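Local atomic coordinates of Non-structural maintenance of chromosomes element 1 homolog (Xenopus laevis, PDB entry 7DG2), a protein that probably acts, with a MAGE partner, as a RING-type E3 ubiquitin ligase within the SMC5-SMC6 complex, which serves DNA repair. Residues D2-N5 / E6-R10; H32-L36 / H37-Y41; V50-L53 / N54-Q58; R164-M167 / E168-Y172. All blocks are in the same frame, centred on the assembly; numbering follows the deposited sequence.

Contact 1: residues D2-N5 / E6-R10; sequences DRIN and ESHQR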
loop_
_atom_site.group_PDB
_atom_site.type_symbol
_atom_site.label_atom_id
_atom_site.label_comp_id
_atom_site.label_asym_id
_atom_site.label_seq_id
_atom_site.Cartn_x
_atom_site.Cartn_y
_atom_site.Cartn_z
ATOM N N ASP A 2 9.301 -17.334 -20.071
ATOM C CA ASP A 2 9.010 -16.073 -20.735
ATOM C C ASP A 2 9.908 -14.980 -20.177
ATOM O O ASP A 2 10.273 -14.985 -18.997
ATOM C CB ASP A 2 7.550 -15.652 -20.527
ATOM C CG ASP A 2 6.569 -16.503 -21.297
ATOM O OD1 ASP A 2 7.004 -17.432 -22.011
ATOM O OD2 ASP A 2 5.352 -16.231 -21.178
ATOM N N ARG A 3 10.258 -14.035 -21.037
ATOM C CA ARG A 3 10.797 -12.776 -20.562
ATOM C C ARG A 3 9.723 -12.054 -19.762
ATOM O O ARG A 3 8.550 -12.033 -20.144
ATOM C CB ARG A 3 11.250 -11.913 -21.737
ATOM C CG ARG A 3 12.361 -10.929 -21.417
ATOM C CD ARG A 3 13.482 -11.092 -22.427
ATOM N NE ARG A 3 12.949 -11.281 -23.777
ATOM C CZ ARG A 3 13.543 -12.004 -24.723
ATOM N NH1 ARG A 3 14.691 -12.619 -24.468
ATOM N NH2 ARG A 3 12.982 -12.118 -25.922
ATOM N N ILE A 4 10.118 -11.489 -18.626
ATOM C CA ILE A 4 9.187 -10.681 -17.855
ATOM C C ILE A 4 8.784 -9.473 -18.697
ATOM O O ILE A 4 9.625 -8.829 -19.341
ATOM C CB ILE A 4 9.829 -10.308 -16.506
ATOM C CG1 ILE A 4 8.803 -9.749 -15.536
ATOM C CG2 ILE A 4 11.003 -9.328 -16.676
ATOM C CD1 ILE A 4 9.352 -9.634 -14.113
ATOM N N ASN A 5 7.485 -9.198 -18.758
ATOM C CA ASN A 5 7.000 -8.102 -19.593
ATOM C C ASN A 5 5.956 -7.314 -18.808
ATOM O O ASN A 5 5.729 -7.553 -17.615
ATOM C CB ASN A 5 6.469 -8.628 -20.937
ATOM C CG ASN A 5 5.323 -9.612 -20.781
ATOM O OD1 ASN A 5 4.318 -9.337 -20.115
ATOM N ND2 ASN A 5 5.469 -10.783 -21.400
ATOM N N GLU A 6 5.321 -6.364 -19.497
ATOM C CA GLU A 6 4.405 -5.442 -18.834
ATOM C C GLU A 6 3.179 -6.145 -18.250
ATOM O O GLU A 6 2.589 -5.644 -17.291
ATOM C CB GLU A 6 3.993 -4.341 -19.809
ATOM C CG GLU A 6 5.101 -3.309 -19.984
ATOM C CD GLU A 6 4.976 -2.488 -21.245
ATOM O OE1 GLU A 6 5.928 -2.508 -22.055
ATOM O OE2 GLU A 6 3.933 -1.821 -21.426
ATOM N N SER A 7 2.764 -7.295 -18.796
ATOM C CA SER A 7 1.659 -8.018 -18.169
ATOM C C SER A 7 2.034 -8.482 -16.762
ATOM O O SER A 7 1.245 -8.332 -15.820
ATOM C CB SER A 7 1.225 -9.205 -19.042
ATOM O OG SER A 7 2.230 -10.213 -19.085
ATOM N N HIS A 8 3.249 -9.024 -16.593
ATOM C CA HIS A 8 3.729 -9.388 -15.260
ATOM C C HIS A 8 3.838 -8.164 -14.357
ATOM O O HIS A 8 3.515 -8.232 -13.163
ATOM C CB HIS A 8 5.095 -10.061 -15.337
ATOM C CG HIS A 8 5.139 -11.262 -16.230
ATOM N ND1 HIS A 8 5.575 -11.198 -17.538
ATOM C CD2 HIS A 8 4.839 -12.562 -15.995
ATOM C CE1 HIS A 8 5.519 -12.404 -18.077
ATOM N NE2 HIS A 8 5.075 -13.250 -17.165
ATOM N N GLN A 9 4.349 -7.056 -14.896
ATOM C CA GLN A 9 4.503 -5.858 -14.075
ATOM C C GLN A 9 3.146 -5.361 -13.600
ATOM O O GLN A 9 2.988 -4.959 -12.437
ATOM C CB GLN A 9 5.237 -4.771 -14.864
ATOM C CG GLN A 9 6.641 -5.173 -15.333
ATOM C CD GLN A 9 7.205 -4.233 -16.370
ATOM O OE1 GLN A 9 6.543 -3.277 -16.781
ATOM N NE2 GLN A 9 8.432 -4.508 -16.820
ATOM N N ARG A 10 2.146 -5.388 -14.490
ATOM C CA ARG A 10 0.820 -4.908 -14.128
ATOM C C ARG A 10 0.218 -5.788 -13.048
ATOM O O ARG A 10 -0.382 -5.289 -12.091
ATOM C CB ARG A 10 -0.078 -4.880 -15.371
ATOM C CG ARG A 10 -1.456 -4.349 -15.104
ATOM C CD ARG A 10 -1.436 -2.838 -15.019
ATOM N NE ARG A 10 -1.397 -2.205 -16.341
ATOM C CZ ARG A 10 -1.579 -0.903 -16.536
ATOM N NH1 ARG A 10 -1.530 -0.393 -17.758
ATOM N NH2 ARG A 10 -1.781 -0.106 -15.492
HETATM O O HOH W 1 4.576 -15.853 -18.312
#
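N5 and H8 form a capping box at the start of helix 6-18, a textbook way of beginning a helix. N5 sits at the N-cap, and its OD1 accepts from S7 N at 2.9 Å, the donor lying in the plane of the N5 side-chain carbonyl. The hydroxyl OG of S7 also approaches this OD1, at a very short 2.5 Å whose exact value deserves caution. For its part H8, with CG turned beside its own backbone N (chi1 -56°), offers ND1 to N5 N at 3.0 Å, the donor tilted modestly out of the ring plane. I4 packs against H8, its CG1 3.7 Å from H8 CB, while F49 stacks on the imidazole.

The opposite character appears toward the exposed D2. There the charged OD2 stays 5.0 Å from H8 NE2, and a single water bridges the two atoms.

The S7 N bond, with the hydroxyl beside it at a doubtfully short distance, holds the N5 amide in place. Because ND1 acts as an acceptor, the H8 ring is probably neutral, and its first nitrogen satisfies an amide that precedes the helix.

Contact 2: residues H32-L36 / H37-Y41; sequences HCCEL and HKVHY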
loop_
_atom_site.group_PDB
_atom_site.type_symbol
_atom_site.label_atom_id
_atom_site.label_comp_id
_atom_site.label_asym_id
_atom_site.label_seq_id
_atom_site.Cartn_x
_atom_site.Cartn_y
_atom_site.Cartn_z
ATOM N N HIS A 32 -6.774 -10.088 -17.364
ATOM C CA HIS A 32 -6.878 -8.667 -17.674
ATOM C C HIS A 32 -5.509 -8.057 -17.954
ATOM O O HIS A 32 -5.368 -7.227 -18.862
ATOM C CB HIS A 32 -7.583 -7.935 -16.530
ATOM C CG HIS A 32 -8.102 -6.585 -16.913
ATOM N ND1 HIS A 32 -9.105 -6.411 -17.844
ATOM C CD2 HIS A 32 -7.755 -5.345 -16.495
ATOM C CE1 HIS A 32 -9.349 -5.120 -17.987
ATOM N NE2 HIS A 32 -8.545 -4.452 -17.177
ATOM N N CYS A 33 -4.479 -8.463 -17.193
ATOM C CA CYS A 33 -3.133 -7.959 -17.445
ATOM C C CYS A 33 -2.640 -8.356 -18.833
ATOM O O CYS A 33 -1.963 -7.574 -19.505
ATOM C CB CYS A 33 -2.159 -8.470 -16.385
ATOM S SG CYS A 33 -2.481 -7.785 -14.757
ATOM N N CYS A 34 -2.954 -9.575 -19.269
ATOM C CA CYS A 34 -2.560 -9.980 -20.614
ATOM C C CYS A 34 -3.260 -9.138 -21.669
ATOM O O CYS A 34 -2.631 -8.699 -22.638
ATOM C CB CYS A 34 -2.851 -11.465 -20.818
ATOM S SG CYS A 34 -1.691 -12.488 -19.871
ATOM N N GLU A 35 -4.556 -8.882 -21.487
ATOM C CA GLU A 35 -5.291 -8.097 -22.473
ATOM C C GLU A 35 -4.806 -6.651 -22.513
ATOM O O GLU A 35 -4.655 -6.073 -23.596
ATOM C CB GLU A 35 -6.784 -8.168 -22.168
ATOM C CG GLU A 35 -7.325 -9.571 -22.310
ATOM C CD GLU A 35 -8.734 -9.703 -21.798
ATOM O OE1 GLU A 35 -9.185 -8.790 -21.074
ATOM O OE2 GLU A 35 -9.390 -10.719 -22.119
ATOM N N LEU A 36 -4.528 -6.064 -21.344
ATOM C CA LEU A 36 -4.069 -4.676 -21.274
ATOM C C LEU A 36 -2.729 -4.453 -21.962
ATOM O O LEU A 36 -2.401 -3.307 -22.294
ATOM C CB LEU A 36 -3.950 -4.224 -19.812
ATOM C CG LEU A 36 -5.228 -3.766 -19.104
ATOM C CD1 LEU A 36 -4.983 -3.545 -17.612
ATOM C CD2 LEU A 36 -5.756 -2.493 -19.760
ATOM N N HIS A 37 -1.931 -5.502 -22.163
ATOM C CA HIS A 37 -0.580 -5.316 -22.676
ATOM C C HIS A 37 -0.300 -6.185 -23.897
ATOM O O HIS A 37 0.865 -6.382 -24.256
ATOM C CB HIS A 37 0.440 -5.564 -21.563
ATOM C CG HIS A 37 0.342 -4.561 -20.456
ATOM N ND1 HIS A 37 0.814 -3.272 -20.581
ATOM C CD2 HIS A 37 -0.217 -4.639 -19.224
ATOM C CE1 HIS A 37 0.572 -2.606 -19.465
ATOM N NE2 HIS A 37 -0.049 -3.412 -18.623
ATOM N N LYS A 38 -1.352 -6.685 -24.545
ATOM C CA LYS A 38 -1.240 -7.355 -25.844
ATOM C C LYS A 38 -0.356 -8.593 -25.760
ATOM O O LYS A 38 0.417 -8.890 -26.672
ATOM C CB LYS A 38 -0.727 -6.392 -26.919
ATOM C CG LYS A 38 -1.500 -5.076 -26.978
ATOM C CD LYS A 38 -2.999 -5.319 -26.900
ATOM C CE LYS A 38 -3.789 -4.015 -26.819
ATOM N NZ LYS A 38 -4.181 -3.486 -28.157
ATOM N N VAL A 39 -0.466 -9.315 -24.648
ATOM C CA VAL A 39 0.213 -10.588 -24.442
ATOM C C VAL A 39 -0.823 -11.685 -24.631
ATOM O O VAL A 39 -1.941 -11.579 -24.113
ATOM C CB VAL A 39 0.834 -10.662 -23.033
ATOM C CG1 VAL A 39 1.282 -12.082 -22.707
ATOM C CG2 VAL A 39 1.988 -9.685 -22.909
ATOM N N HIS A 40 -0.469 -12.738 -25.367
ATOM C CA HIS A 40 -1.448 -13.796 -25.609
ATOM C C HIS A 40 -1.857 -14.442 -24.291
ATOM O O HIS A 40 -1.018 -14.999 -23.580
ATOM C CB HIS A 40 -0.881 -14.848 -26.562
ATOM C CG HIS A 40 -1.885 -15.879 -26.978
ATOM N ND1 HIS A 40 -2.370 -15.971 -28.265
ATOM C CD2 HIS A 40 -2.516 -16.844 -26.268
ATOM C CE1 HIS A 40 -3.249 -16.955 -28.334
ATOM N NE2 HIS A 40 -3.357 -17.501 -27.135
ATOM N N TYR A 41 -3.150 -14.373 -23.959
ATOM C CA TYR A 41 -3.628 -14.914 -22.694
ATOM C C TYR A 41 -3.772 -16.425 -22.802
ATOM O O TYR A 41 -4.506 -16.918 -23.665
ATOM C CB TYR A 41 -4.968 -14.298 -22.296
ATOM C CG TYR A 41 -5.620 -15.011 -21.121
ATOM C CD1 TYR A 41 -4.979 -15.085 -19.880
ATOM C CD2 TYR A 41 -6.871 -15.612 -21.248
ATOM C CE1 TYR A 41 -5.565 -15.736 -18.805
ATOM C CE2 TYR A 41 -7.464 -16.270 -20.182
ATOM C CZ TYR A 41 -6.803 -16.323 -18.959
ATOM O OH TYR A 41 -7.373 -16.964 -17.888
#
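In C34 the sulfur stands beside the backbone N, opposite the carbonyl carbon (chi1 -72°), whereas Y41 sends its ring away from its own N (chi1 170°); together these turns bring SG to the edge of the tyrosine ring. CB meets CB between the same two residues at 3.8 Å. V39 joins them by its CG1 branch, 4.1 Å from C34 SG, making a small apolar patch beside the end of helix 23-36.

The backbone explains how the chain doubles back. K38 adopts the left-handed helical conformation, with positive phi, and this swings the next amide inward: V39 N donates to C34 O at 3.0 Å in a nearly straight bond. Inside that loop K38 N reaches E35 O by a weak bond of 3.5 Å, and H37 N makes only weak bonds, to C33 O and C34 O, as the helix frays. The V39 bond, the left-handed residue and the apolar touch of C34 with V39 resemble a Schellman motif.

H37 completes the turn on another side. Its ring presents an edge to C33 O, with CD2 at 3.4 Å, while L36 O lies over one face. The far nitrogen, NE2, is engaged by NE of R10 on helix 6-18, and L82 of the neighbouring MAGE chain packs against H37.

Chemically, C34 O takes its straightest bond from V39 N, beyond the turn. An arginine NE can only donate, and in its probable bond with R10 the NE2 of H37 would accept, which suggests a neutral imidazole at this junction.

Contact 3: residues V50-L53 / N54-Q58; sequences VGVL and NRHLQ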
loop_
_atom_site.group_PDB
_atom_site.type_symbol
_atom_site.label_atom_id
_atom_site.label_comp_id
_atom_site.label_asym_id
_atom_site.label_seq_id
_atom_site.Cartn_x
_atom_site.Cartn_y
_atom_site.Cartn_z
ATOM N N VAL A 50 3.172 -16.618 -12.671
ATOM C CA VAL A 50 3.623 -16.286 -11.321
ATOM C C VAL A 50 5.077 -16.699 -11.145
ATOM O O VAL A 50 5.863 -15.999 -10.494
ATOM C CB VAL A 50 2.696 -16.944 -10.272
ATOM C CG1 VAL A 50 3.276 -16.859 -8.860
ATOM C CG2 VAL A 50 1.323 -16.288 -10.297
ATOM N N GLY A 51 5.465 -17.825 -11.749
ATOM C CA GLY A 51 6.846 -18.279 -11.644
ATOM C C GLY A 51 7.853 -17.320 -12.253
ATOM O O GLY A 51 8.969 -17.171 -11.742
ATOM N N VAL A 52 7.486 -16.668 -13.357
ATOM C CA VAL A 52 8.365 -15.654 -13.930
ATOM C C VAL A 52 8.625 -14.564 -12.908
ATOM O O VAL A 52 9.773 -14.183 -12.653
ATOM C CB VAL A 52 7.760 -15.074 -15.219
ATOM C CG1 VAL A 52 8.541 -13.842 -15.648
ATOM C CG2 VAL A 52 7.758 -16.129 -16.325
ATOM N N LEU A 53 7.553 -14.049 -12.308
ATOM C CA LEU A 53 7.699 -13.001 -11.301
ATOM C C LEU A 53 8.565 -13.478 -10.141
ATOM O O LEU A 53 9.496 -12.784 -9.717
ATOM C CB LEU A 53 6.315 -12.565 -10.820
ATOM C CG LEU A 53 5.601 -11.615 -11.787
ATOM C CD1 LEU A 53 4.112 -11.531 -11.496
ATOM C CD2 LEU A 53 6.247 -10.226 -11.722
ATOM N N ASN A 54 8.303 -14.681 -9.640
ATOM C CA ASN A 54 9.023 -15.130 -8.450
ATOM C C ASN A 54 10.506 -15.328 -8.715
ATOM O O ASN A 54 11.319 -15.152 -7.803
ATOM C CB ASN A 54 8.408 -16.416 -7.905
ATOM C CG ASN A 54 7.175 -16.144 -7.068
ATOM O OD1 ASN A 54 6.959 -15.011 -6.628
ATOM N ND2 ASN A 54 6.364 -17.168 -6.841
ATOM N N ARG A 55 10.881 -15.705 -9.937
ATOM C CA ARG A 55 12.296 -15.828 -10.252
ATOM C C ARG A 55 12.993 -14.482 -10.135
ATOM O O ARG A 55 14.090 -14.385 -9.572
ATOM C CB ARG A 55 12.463 -16.403 -11.660
ATOM C CG ARG A 55 13.902 -16.422 -12.170
ATOM C CD ARG A 55 14.108 -17.458 -13.290
ATOM N NE ARG A 55 12.925 -17.607 -14.136
ATOM C CZ ARG A 55 12.041 -18.598 -14.023
ATOM N NH1 ARG A 55 10.984 -18.646 -14.829
ATOM N NH2 ARG A 55 12.210 -19.536 -13.097
ATOM N N HIS A 56 12.359 -13.426 -10.644
ATOM C CA HIS A 56 12.945 -12.090 -10.562
ATOM C C HIS A 56 12.810 -11.481 -9.165
ATOM O O HIS A 56 13.634 -10.638 -8.785
ATOM C CB HIS A 56 12.295 -11.173 -11.605
ATOM C CG HIS A 56 12.647 -11.520 -13.023
ATOM N ND1 HIS A 56 13.589 -10.819 -13.750
ATOM C CD2 HIS A 56 12.175 -12.483 -13.853
ATOM C CE1 HIS A 56 13.682 -11.337 -14.964
ATOM N NE2 HIS A 56 12.835 -12.347 -15.053
ATOM N N LEU A 57 11.787 -11.874 -8.398
ATOM C CA LEU A 57 11.617 -11.317 -7.057
ATOM C C LEU A 57 12.530 -11.979 -6.030
ATOM O O LEU A 57 12.817 -11.365 -4.991
ATOM C CB LEU A 57 10.157 -11.433 -6.596
ATOM C CG LEU A 57 9.116 -10.579 -7.333
ATOM C CD1 LEU A 57 7.716 -11.044 -6.963
ATOM C CD2 LEU A 57 9.305 -9.073 -7.045
ATOM N N GLN A 58 13.020 -13.189 -6.310
ATOM C CA GLN A 58 13.760 -13.945 -5.295
ATOM C C GLN A 58 14.971 -13.201 -4.736
ATOM O O GLN A 58 15.127 -13.178 -3.505
ATOM C CB GLN A 58 14.142 -15.323 -5.857
ATOM C CG GLN A 58 15.175 -16.066 -5.008
ATOM C CD GLN A 58 16.606 -15.737 -5.431
ATOM O OE1 GLN A 58 16.970 -15.891 -6.601
ATOM N NE2 GLN A 58 17.411 -15.268 -4.488
#
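V50 and N54 stand side by side, one turn apart on helix 46-57, and point the same way. The asparagine can be followed outward as a worked example of a polar side chain leaving the helix beside an apolar one. Its CB rests 3.7 Å from V50 O, the carbonyl that also accepts the N54 backbone amide at 2.9 Å. CG turns beside the backbone N (chi1 -81°) and remains close to that same oxygen. At the end of the chain ND2, which also has a hydrogen bond outside the two segments, lies 3.7 Å from the methyl CG1 of V50, while OD1 accepts from the backbone N of I64, in strand 62-68. The tip is therefore a polar tie from helix to sheet, with a valine methyl alongside it.

Around the rest of the turn other carbonyls meet side chains. H56 brings the edge of its ring to V52 O, CD2 being 3.2 Å away in the ring plane, although its backbone bond to that oxygen is long and weak. R55 folds its guanidinium back so that G51 O lies over one face, toward the rim. L57 rides over L53 O, its CG at 3.3 Å, and its amide donates to the same atom at 2.8 Å.

Beyond the helix, L53 and L57 pack on I64, L53 also meets helix 6-18, and F62 of the MAGE chain packs on L57. A helix leading into strands 62-68 and 75-81 and backed by other short helices is consistent with a winged-helix domain, as the placing of the Nse1 family in the helix-turn-helix clan suggests.

Contact 4: residues R164-M167 / E168-Y172; sequences RCIM and ELEHY. With ACT (acetate ion), chain D.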
loop_
_atom_site.group_PDB
_atom_site.type_symbol
_atom_site.label_atom_id
_atom_site.label_comp_id
_atom_site.label_asym_id
_atom_site.label_seq_id
_atom_site.Cartn_x
_atom_site.Cartn_y
_atom_site.Cartn_z
ATOM N N ARG A 164 -3.250 -13.277 5.045
ATOM C CA ARG A 164 -2.013 -12.622 4.620
ATOM C C ARG A 164 -0.947 -12.694 5.700
ATOM O O ARG A 164 0.234 -12.937 5.415
ATOM C CB ARG A 164 -2.289 -11.162 4.278
ATOM C CG ARG A 164 -1.028 -10.442 3.765
ATOM C CD ARG A 164 -1.111 -8.953 4.007
ATOM N NE ARG A 164 -0.024 -8.206 3.369
ATOM C CZ ARG A 164 -0.067 -6.891 3.185
ATOM N NH1 ARG A 164 -1.131 -6.204 3.569
ATOM N NH2 ARG A 164 0.939 -6.260 2.601
ATOM N N CYS A 165 -1.346 -12.477 6.957
ATOM C CA CYS A 165 -0.392 -12.493 8.053
ATOM C C CYS A 165 0.177 -13.891 8.269
ATOM O O CYS A 165 1.385 -14.057 8.450
ATOM C CB CYS A 165 -1.076 -11.982 9.314
ATOM S SG CYS A 165 0.072 -11.758 10.688
ATOM N N ILE A 166 -0.685 -14.914 8.258
ATOM C CA ILE A 166 -0.199 -16.282 8.417
ATOM C C ILE A 166 0.746 -16.658 7.277
ATOM O O ILE A 166 1.791 -17.288 7.496
ATOM C CB ILE A 166 -1.390 -17.253 8.514
ATOM C CG1 ILE A 166 -2.305 -16.831 9.658
ATOM C CG2 ILE A 166 -0.890 -18.685 8.660
ATOM C CD1 ILE A 166 -3.686 -17.537 9.645
ATOM N N MET A 167 0.406 -16.264 6.047
ATOM C CA MET A 167 1.255 -16.596 4.907
ATOM C C MET A 167 2.635 -15.972 5.049
ATOM O O MET A 167 3.656 -16.642 4.845
ATOM C CB MET A 167 0.583 -16.151 3.610
ATOM C CG MET A 167 -0.624 -17.026 3.221
ATOM S SD MET A 167 -1.561 -16.452 1.799
ATOM C CE MET A 167 -0.370 -16.700 0.471
ATOM N N GLU A 168 2.694 -14.697 5.442
ATOM C CA GLU A 168 4.004 -14.058 5.545
ATOM C C GLU A 168 4.776 -14.520 6.780
ATOM O O GLU A 168 6.004 -14.680 6.726
ATOM C CB GLU A 168 3.856 -12.543 5.567
ATOM C CG GLU A 168 5.209 -11.844 5.486
ATOM C CD GLU A 168 5.061 -10.358 5.288
ATOM O OE1 GLU A 168 4.881 -9.639 6.297
ATOM O OE2 GLU A 168 5.091 -9.921 4.118
ATOM N N LEU A 169 4.086 -14.726 7.901
ATOM C CA LEU A 169 4.735 -15.001 9.179
ATOM C C LEU A 169 4.768 -16.483 9.537
ATOM O O LEU A 169 5.140 -16.815 10.666
ATOM C CB LEU A 169 4.049 -14.224 10.309
ATOM C CG LEU A 169 4.160 -12.696 10.231
ATOM C CD1 LEU A 169 3.629 -12.062 11.516
ATOM C CD2 LEU A 169 5.575 -12.289 10.028
ATOM N N GLU A 170 4.407 -17.367 8.602
ATOM C CA GLU A 170 4.338 -18.808 8.870
ATOM C C GLU A 170 5.592 -19.322 9.567
ATOM O O GLU A 170 5.517 -19.967 10.618
ATOM C CB GLU A 170 4.108 -19.553 7.546
ATOM C CG GLU A 170 4.264 -21.075 7.596
ATOM C CD GLU A 170 3.019 -21.782 8.107
ATOM O OE1 GLU A 170 3.155 -22.854 8.741
ATOM O OE2 GLU A 170 1.900 -21.273 7.865
ATOM N N HIS A 171 6.763 -19.043 8.999
ATOM C CA HIS A 171 7.982 -19.598 9.564
ATOM C C HIS A 171 8.466 -18.795 10.755
ATOM O O HIS A 171 9.033 -19.366 11.694
ATOM C CB HIS A 171 9.040 -19.694 8.469
ATOM C CG HIS A 171 8.572 -20.497 7.299
ATOM N ND1 HIS A 171 7.891 -19.937 6.239
ATOM C CD2 HIS A 171 8.610 -21.830 7.062
ATOM C CE1 HIS A 171 7.566 -20.886 5.379
ATOM N NE2 HIS A 171 7.990 -22.044 5.856
ATOM N N TYR A 172 8.229 -17.486 10.749
ATOM C CA TYR A 172 8.513 -16.682 11.928
ATOM C C TYR A 172 7.776 -17.222 13.151
ATOM O O TYR A 172 8.359 -17.377 14.231
ATOM C CB TYR A 172 8.129 -15.231 11.651
ATOM C CG TYR A 172 8.267 -14.325 12.829
ATOM C CD1 TYR A 172 9.471 -13.692 13.108
ATOM C CD2 TYR A 172 7.191 -14.100 13.673
ATOM C CE1 TYR A 172 9.592 -12.857 14.197
ATOM C CE2 TYR A 172 7.303 -13.276 14.760
ATOM C CZ TYR A 172 8.503 -12.652 15.016
ATOM O OH TYR A 172 8.595 -11.828 16.106
HETATM C C ACT D . -1.198 -3.282 1.848
HETATM O O ACT D . -0.877 -3.310 3.088
HETATM O OXT ACT D . -0.436 -3.312 0.829
HETATM C CH3 ACT D . -2.742 -3.220 1.561
HETATM O O HOH W 2 2.670 -9.209 2.857
#
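Most unusual here is that R164 and E168, oppositely charged and one helical turn apart, meet through a water instead of a direct salt bridge. R164 NE and E168 OE2 stay 5.4 Å apart; NE donates to the water at 2.9 Å, and the water probably donates to OE2, although it has more acceptors around it than protons to give. The arginine chain is extended from CG to NE, and this length carries its guanidinium out to an acetate ion, probably from the crystallisation liquor. NH1 binds the acetate O at 2.9 Å and 169°, the oxygen lying at the edge of the guanidinium plane. W151 offers a cation-pi partner to the same group. E168 has its main partners elsewhere: OE1 accepts from the backbone amides of M71 and L72 of the Nse4 chain, and OE2 from N81 N. Several donors thus hold this buried carboxylate, which would favour its charged form.

On another side of the helix C165 SG touches CD1 of L169 at 3.7 Å. The turn then changes: L169 N still bonds C165 O at 2.8 Å, but the amides of H171 and Y172 lack a bond to the preceding turn, and the helix kinks. E170, bent at chi2 (82°), brings OE2 to 3.9 Å from I166 CG2 and gives OE1 to R174 and to V190 N in the zinc-finger region.

Helix 163-176 accordingly lies among several elements: C165 and L169 face helix 96-111, M167 and E168 lie on strand 75-81, R164 and M167 touch I20 of strand 20-22, and Nse4 packs on E168 and L169.

Contacts 1 to 4 follow one another along the chain without interleaving. The first three gather far from the chain's centre: contact 1, which opens helix 6-18, lies about 10 Å, centre to centre, from both contact 2, at the end of helix 23-36, and contact 3, on helix 46-57. It touches both, whereas contacts 2 and 3 stay about 8 Å apart at their nearest atoms. All three border the MAGE chain. Contact 4, on helix 163-176, lies near the chain's centre, about 19 Å, centre to centre, from contact 3, and faces Nse4. One end of Nse1 thus serves the MAGE partner, while a central helix joins Nse4 and the zinc-finger region.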